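Local coordinates for uracil-DNA glycosylase (Nitratifractor salsuginis, PDB 5X3G), which belongs to the uracil-DNA glycosylases, single-domain alpha/beta proteins whose helices pack around a short central parallel sheet, at residues L31-W45 with H182-L194. Residues are numbered along the deposited sequence; the frame is centred on the assembly and turned at random.
Sequences LLPALMTLEDSYLEW and HIRAWRAFIEKLL
An aromatic cluster of Tyr42, Trp45, His182 and Trp186 joins the N-terminal helix 40-48 to helix 179-196, which lies against strand 164-168 of the central parallel sheet; helix 28-35 packs on the same helix through apolar contacts around Ala34. Within the cluster the Tyr42 hydroxyl is gripped twice: Trp186 NE1 donates to OH over 3.0 Å, the oxygen lying 23° out of the indole plane, and His182 ND1 meets the same oxygen at 2.7 Å. With CG anti to the backbone N (chi1 -164°), the Tyr42 side chain extends to both partners and crosses each at about a right angle. Thr174 hydrogen-bonds His182 NE2, so both imidazole nitrogens are held. Trp45 CH2 touches His182 CE1, their near-parallel rings barely overlapping. Leu38, which ends the type I turn begun at Leu35, sets CD2 over the face of the six-membered ring of Trp186, a CH-pi contact.

Farther along, the segments 31-35 and 182-194 run nearly antiparallel, at 153°, and approach closely at the small residue Ala34, whose CB lies 3.4 Å from Phe189 CD1. Leu35 CD2 reaches Phe189 CE1 at 3.6 Å, side by side with the ring, while Leu31 CD1 meets CZ at its edge and also Leu193 CD1. Lys192 bends at chi2 and lays its aliphatic chain along Ala34 and Pro33, CE standing 3.8 Å from Pro33 CB, before NZ pairs with Glu195.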
loop_
_atom_site.group_PDB
_atom_site.type_symbol
_atom_site.label_atom_id
_atom_site.label_comp_id
_atom_site.label_asym_id
_atom_site.label_seq_id
_atom_site.Cartn_x
_atom_site.Cartn_y
_atom_site.Cartn_z
ATOM N N LEU A 31 -4.641 -7.281 15.003
ATOM C CA LEU A 31 -3.246 -6.920 14.781
ATOM C C LEU A 31 -2.308 -7.508 15.829
ATOM O O LEU A 31 -1.192 -7.922 15.492
ATOM C CB LEU A 31 -3.118 -5.394 14.750
ATOM C CG LEU A 31 -2.008 -4.722 13.948
ATOM C CD1 LEU A 31 -1.881 -5.351 12.571
ATOM C CD2 LEU A 31 -2.314 -3.234 13.830
ATOM N N LEU A 32 -2.729 -7.552 17.094
ATOM C CA LEU A 32 -1.881 -8.146 18.126
ATOM C C LEU A 32 -1.638 -9.633 17.890
ATOM O O LEU A 32 -0.474 -10.060 17.971
ATOM C CB LEU A 32 -2.481 -7.879 19.512
ATOM C CG LEU A 32 -1.752 -6.849 20.376
ATOM C CD1 LEU A 32 -1.546 -5.556 19.604
ATOM C CD2 LEU A 32 -2.518 -6.590 21.662
ATOM N N PRO A 33 -2.649 -10.467 17.606
ATOM C CA PRO A 33 -2.341 -11.860 17.228
ATOM C C PRO A 33 -1.380 -11.963 16.058
ATOM O O PRO A 33 -0.369 -12.673 16.147
ATOM C CB PRO A 33 -3.722 -12.438 16.895
ATOM C CG PRO A 33 -4.651 -11.663 17.738
ATOM C CD PRO A 33 -4.105 -10.264 17.750
ATOM N N ALA A 34 -1.667 -11.254 14.962
ATOM C CA ALA A 34 -0.792 -11.280 13.794
ATOM C C ALA A 34 0.653 -10.979 14.176
ATOM O O ALA A 34 1.559 -11.780 13.914
ATOM C CB ALA A 34 -1.297 -10.282 12.750
ATOM N N LEU A 35 0.876 -9.837 14.834
ATOM C CA LEU A 35 2.224 -9.465 15.249
ATOM C C LEU A 35 2.844 -10.503 16.173
ATOM O O LEU A 35 4.067 -10.695 16.155
ATOM C CB LEU A 35 2.205 -8.100 15.931
ATOM C CG LEU A 35 2.005 -6.905 15.002
ATOM C CD1 LEU A 35 1.772 -5.628 15.799
ATOM C CD2 LEU A 35 3.211 -6.767 14.080
HETATM N N MSE A 36 2.032 -11.187 16.976
HETATM C CA MSE A 36 2.577 -12.156 17.917
HETATM C C MSE A 36 3.048 -13.433 17.226
HETATM O O MSE A 36 3.583 -14.330 17.878
HETATM C CB MSE A 36 1.551 -12.492 19.000
HETATM C CG MSE A 36 1.408 -11.407 20.060
HETATM SE SE MSE A 36 0.241 -11.909 21.536
HETATM C CE MSE A 36 -1.495 -11.671 20.689
ATOM N N THR A 37 2.856 -13.515 15.905
ATOM C CA THR A 37 3.405 -14.636 15.154
ATOM C C THR A 37 4.871 -14.430 14.790
ATOM O O THR A 37 5.543 -15.392 14.405
ATOM C CB THR A 37 2.582 -14.885 13.886
ATOM O OG1 THR A 37 2.738 -13.781 12.987
ATOM C CG2 THR A 37 1.104 -15.049 14.231
ATOM N N LEU A 38 5.379 -13.206 14.906
ATOM C CA LEU A 38 6.796 -12.960 14.682
ATOM C C LEU A 38 7.623 -13.554 15.816
ATOM O O LEU A 38 7.241 -13.505 16.988
ATOM C CB LEU A 38 7.072 -11.459 14.563
ATOM C CG LEU A 38 6.361 -10.718 13.425
ATOM C CD1 LEU A 38 6.227 -9.234 13.738
ATOM C CD2 LEU A 38 7.096 -10.930 12.111
ATOM N N GLU A 39 8.766 -14.124 15.450
ATOM C CA GLU A 39 9.653 -14.799 16.389
ATOM C C GLU A 39 10.187 -13.771 17.382
ATOM O O GLU A 39 10.417 -12.614 17.016
ATOM C CB GLU A 39 10.784 -15.500 15.627
ATOM C CG GLU A 39 11.680 -16.418 16.443
ATOM C CD GLU A 39 12.771 -15.673 17.171
ATOM O OE1 GLU A 39 13.114 -14.558 16.728
ATOM O OE2 GLU A 39 13.289 -16.203 18.177
ATOM N N ASP A 40 10.363 -14.194 18.639
ATOM C CA ASP A 40 10.606 -13.247 19.728
ATOM C C ASP A 40 11.841 -12.388 19.479
ATOM O O ASP A 40 11.809 -11.170 19.696
ATOM C CB ASP A 40 10.735 -13.996 21.055
ATOM C CG ASP A 40 9.394 -14.268 21.705
ATOM O OD1 ASP A 40 8.834 -13.337 22.324
ATOM O OD2 ASP A 40 8.894 -15.407 21.595
ATOM N N SER A 41 12.944 -13.000 19.037
ATOM C CA SER A 41 14.153 -12.223 18.774
ATOM C C SER A 41 13.909 -11.180 17.691
ATOM O O SER A 41 14.380 -10.041 17.798
ATOM C CB SER A 41 15.304 -13.149 18.378
ATOM N N TYR A 42 13.165 -11.550 16.645
ATOM C CA TYR A 42 12.816 -10.588 15.605
ATOM C C TYR A 42 12.041 -9.411 16.185
ATOM O O TYR A 42 12.265 -8.257 15.798
ATOM C CB TYR A 42 12.007 -11.280 14.508
ATOM C CG TYR A 42 11.914 -10.497 13.218
ATOM C CD1 TYR A 42 12.856 -10.666 12.212
ATOM C CD2 TYR A 42 10.885 -9.589 13.007
ATOM C CE1 TYR A 42 12.776 -9.952 11.032
ATOM C CE2 TYR A 42 10.797 -8.869 11.829
ATOM C CZ TYR A 42 11.746 -9.055 10.846
ATOM O OH TYR A 42 11.665 -8.347 9.672
ATOM N N LEU A 43 11.134 -9.681 17.128
ATOM C CA LEU A 43 10.370 -8.605 17.750
ATOM C C LEU A 43 11.262 -7.713 18.604
ATOM O O LEU A 43 11.067 -6.492 18.647
ATOM C CB LEU A 43 9.229 -9.182 18.588
ATOM C CG LEU A 43 7.983 -9.599 17.807
ATOM C CD1 LEU A 43 6.960 -10.249 18.724
ATOM C CD2 LEU A 43 7.385 -8.392 17.109
ATOM N N GLU A 44 12.242 -8.300 19.297
ATOM C CA GLU A 44 13.165 -7.489 20.086
ATOM C C GLU A 44 14.012 -6.592 19.191
ATOM O O GLU A 44 14.183 -5.398 19.476
ATOM C CB GLU A 44 14.054 -8.391 20.944
ATOM N N TRP A 45 14.550 -7.151 18.102
ATOM C CA TRP A 45 15.289 -6.341 17.138
ATOM C C TRP A 45 14.425 -5.223 16.578
ATOM O O TRP A 45 14.888 -4.088 16.416
ATOM C CB TRP A 45 15.809 -7.216 16.000
ATOM C CG TRP A 45 16.276 -6.411 14.830
ATOM C CD1 TRP A 45 17.376 -5.610 14.777
ATOM C CD2 TRP A 45 15.642 -6.306 13.548
ATOM N NE1 TRP A 45 17.478 -5.022 13.540
ATOM C CE2 TRP A 45 16.424 -5.433 12.767
ATOM C CE3 TRP A 45 14.495 -6.871 12.983
ATOM C CZ2 TRP A 45 16.096 -5.110 11.454
ATOM C CZ3 TRP A 45 14.170 -6.549 11.678
ATOM C CH2 TRP A 45 14.968 -5.677 10.929
ATOM N N HIS A 182 12.885 -11.521 5.065
ATOM C CA HIS A 182 11.907 -10.728 5.803
ATOM C C HIS A 182 10.482 -11.099 5.413
ATOM O O HIS A 182 9.619 -11.263 6.283
ATOM C CB HIS A 182 12.158 -9.236 5.581
ATOM C CG HIS A 182 13.354 -8.711 6.313
ATOM N ND1 HIS A 182 13.450 -8.726 7.687
ATOM C CD2 HIS A 182 14.500 -8.147 5.862
ATOM C CE1 HIS A 182 14.606 -8.200 8.051
ATOM N NE2 HIS A 182 15.262 -7.841 6.963
ATOM N N ILE A 183 10.216 -11.240 4.112
ATOM C CA ILE A 183 8.886 -11.648 3.661
ATOM C C ILE A 183 8.511 -12.994 4.270
ATOM O O ILE A 183 7.379 -13.194 4.737
ATOM C CB ILE A 183 8.832 -11.678 2.121
ATOM C CG1 ILE A 183 8.860 -10.253 1.563
ATOM C CG2 ILE A 183 7.602 -12.429 1.632
ATOM C CD1 ILE A 183 9.480 -10.150 0.188
ATOM N N ARG A 184 9.464 -13.929 4.297
ATOM C CA ARG A 184 9.204 -15.222 4.922
ATOM C C ARG A 184 8.914 -15.063 6.410
ATOM O O ARG A 184 8.032 -15.739 6.954
ATOM C CB ARG A 184 10.394 -16.152 4.686
ATOM C CG ARG A 184 10.240 -17.565 5.214
ATOM C CD ARG A 184 10.590 -18.549 4.108
ATOM N NE ARG A 184 10.851 -19.899 4.598
ATOM C CZ ARG A 184 10.647 -21.002 3.885
ATOM N NH1 ARG A 184 10.163 -20.920 2.652
ATOM N NH2 ARG A 184 10.923 -22.187 4.406
ATOM N N ALA A 185 9.625 -14.152 7.080
ATOM C CA ALA A 185 9.399 -13.936 8.506
ATOM C C ALA A 185 8.046 -13.286 8.779
ATOM O O ALA A 185 7.492 -13.450 9.871
ATOM C CB ALA A 185 10.522 -13.082 9.093
ATOM N N TRP A 186 7.500 -12.547 7.814
ATOM C CA TRP A 186 6.224 -11.861 7.983
ATOM C C TRP A 186 5.043 -12.649 7.435
ATOM O O TRP A 186 3.894 -12.219 7.609
ATOM C CB TRP A 186 6.272 -10.486 7.313
ATOM C CG TRP A 186 7.061 -9.476 8.082
ATOM C CD1 TRP A 186 8.398 -9.232 7.988
ATOM C CD2 TRP A 186 6.558 -8.573 9.073
ATOM N NE1 TRP A 186 8.762 -8.234 8.859
ATOM C CE2 TRP A 186 7.648 -7.812 9.537
ATOM C CE3 TRP A 186 5.291 -8.335 9.613
ATOM C CZ2 TRP A 186 7.511 -6.829 10.513
ATOM C CZ3 TRP A 186 5.156 -7.362 10.584
ATOM C CH2 TRP A 186 6.260 -6.619 11.023
ATOM N N ARG A 187 5.293 -13.783 6.778
ATOM C CA ARG A 187 4.207 -14.534 6.158
ATOM C C ARG A 187 3.165 -14.974 7.185
ATOM O O ARG A 187 1.960 -14.913 6.924
ATOM C CB ARG A 187 4.773 -15.736 5.403
ATOM C CG ARG A 187 3.717 -16.619 4.775
ATOM C CD ARG A 187 4.371 -17.714 3.966
ATOM N NE ARG A 187 5.321 -17.148 3.013
ATOM C CZ ARG A 187 6.454 -17.738 2.648
ATOM N NH1 ARG A 187 6.778 -18.920 3.155
ATOM N NH2 ARG A 187 7.264 -17.148 1.780
ATOM N N ALA A 188 3.610 -15.418 8.365
ATOM C CA ALA A 188 2.663 -15.795 9.412
ATOM C C ALA A 188 1.841 -14.601 9.884
ATOM O O ALA A 188 0.651 -14.750 10.201
ATOM C CB ALA A 188 3.402 -16.430 10.590
ATOM N N PHE A 189 2.461 -13.420 9.940
ATOM C CA PHE A 189 1.727 -12.200 10.255
ATOM C C PHE A 189 0.630 -11.947 9.228
ATOM O O PHE A 189 -0.516 -11.646 9.587
ATOM C CB PHE A 189 2.696 -11.015 10.321
ATOM C CG PHE A 189 2.022 -9.668 10.309
ATOM C CD1 PHE A 189 1.624 -9.069 11.492
ATOM C CD2 PHE A 189 1.810 -8.989 9.116
ATOM C CE1 PHE A 189 1.009 -7.833 11.487
ATOM C CE2 PHE A 189 1.196 -7.753 9.108
ATOM C CZ PHE A 189 0.795 -7.170 10.292
ATOM N N ILE A 190 0.965 -12.061 7.939
ATOM C CA ILE A 190 -0.025 -11.810 6.892
ATOM C C ILE A 190 -1.155 -12.829 6.971
ATOM O O ILE A 190 -2.338 -12.475 6.905
ATOM C CB ILE A 190 0.635 -11.814 5.501
ATOM C CG1 ILE A 190 1.673 -10.694 5.391
ATOM C CG2 ILE A 190 -0.420 -11.644 4.423
ATOM C CD1 ILE A 190 1.092 -9.315 5.593
ATOM N N GLU A 191 -0.805 -14.112 7.107
ATOM C CA GLU A 191 -1.820 -15.160 7.193
ATOM C C GLU A 191 -2.767 -14.924 8.362
ATOM O O GLU A 191 -3.987 -15.077 8.223
ATOM C CB GLU A 191 -1.150 -16.529 7.315
ATOM N N LYS A 192 -2.227 -14.546 9.525
ATOM C CA LYS A 192 -3.092 -14.278 10.670
ATOM C C LYS A 192 -3.957 -13.043 10.438
ATOM O O LYS A 192 -5.136 -13.021 10.820
ATOM C CB LYS A 192 -2.252 -14.114 11.936
ATOM C CG LYS A 192 -3.083 -14.068 13.200
ATOM C CD LYS A 192 -3.832 -15.374 13.379
ATOM C CE LYS A 192 -4.734 -15.329 14.593
ATOM N NZ LYS A 192 -5.393 -16.642 14.838
ATOM N N LEU A 193 -3.394 -12.009 9.811
ATOM C CA LEU A 193 -4.161 -10.795 9.550
ATOM C C LEU A 193 -5.317 -11.064 8.593
ATOM O O LEU A 193 -6.422 -10.545 8.786
ATOM C CB LEU A 193 -3.244 -9.705 8.994
ATOM C CG LEU A 193 -3.775 -8.273 9.042
ATOM C CD1 LEU A 193 -3.667 -7.722 10.451
ATOM C CD2 LEU A 193 -3.027 -7.390 8.061
ATOM N N LEU A 194 -5.084 -11.874 7.556
ATOM C CA LEU A 194 -6.161 -12.215 6.630
ATOM C C LEU A 194 -7.182 -13.135 7.285
ATOM O O LEU A 194 -8.384 -13.030 7.013
ATOM C CB LEU A 194 -5.588 -12.855 5.366
ATOM C CG LEU A 194 -4.726 -11.931 4.508
ATOM C CD1 LEU A 194 -4.327 -12.627 3.217
ATOM C CD2 LEU A 194 -5.474 -10.638 4.220
#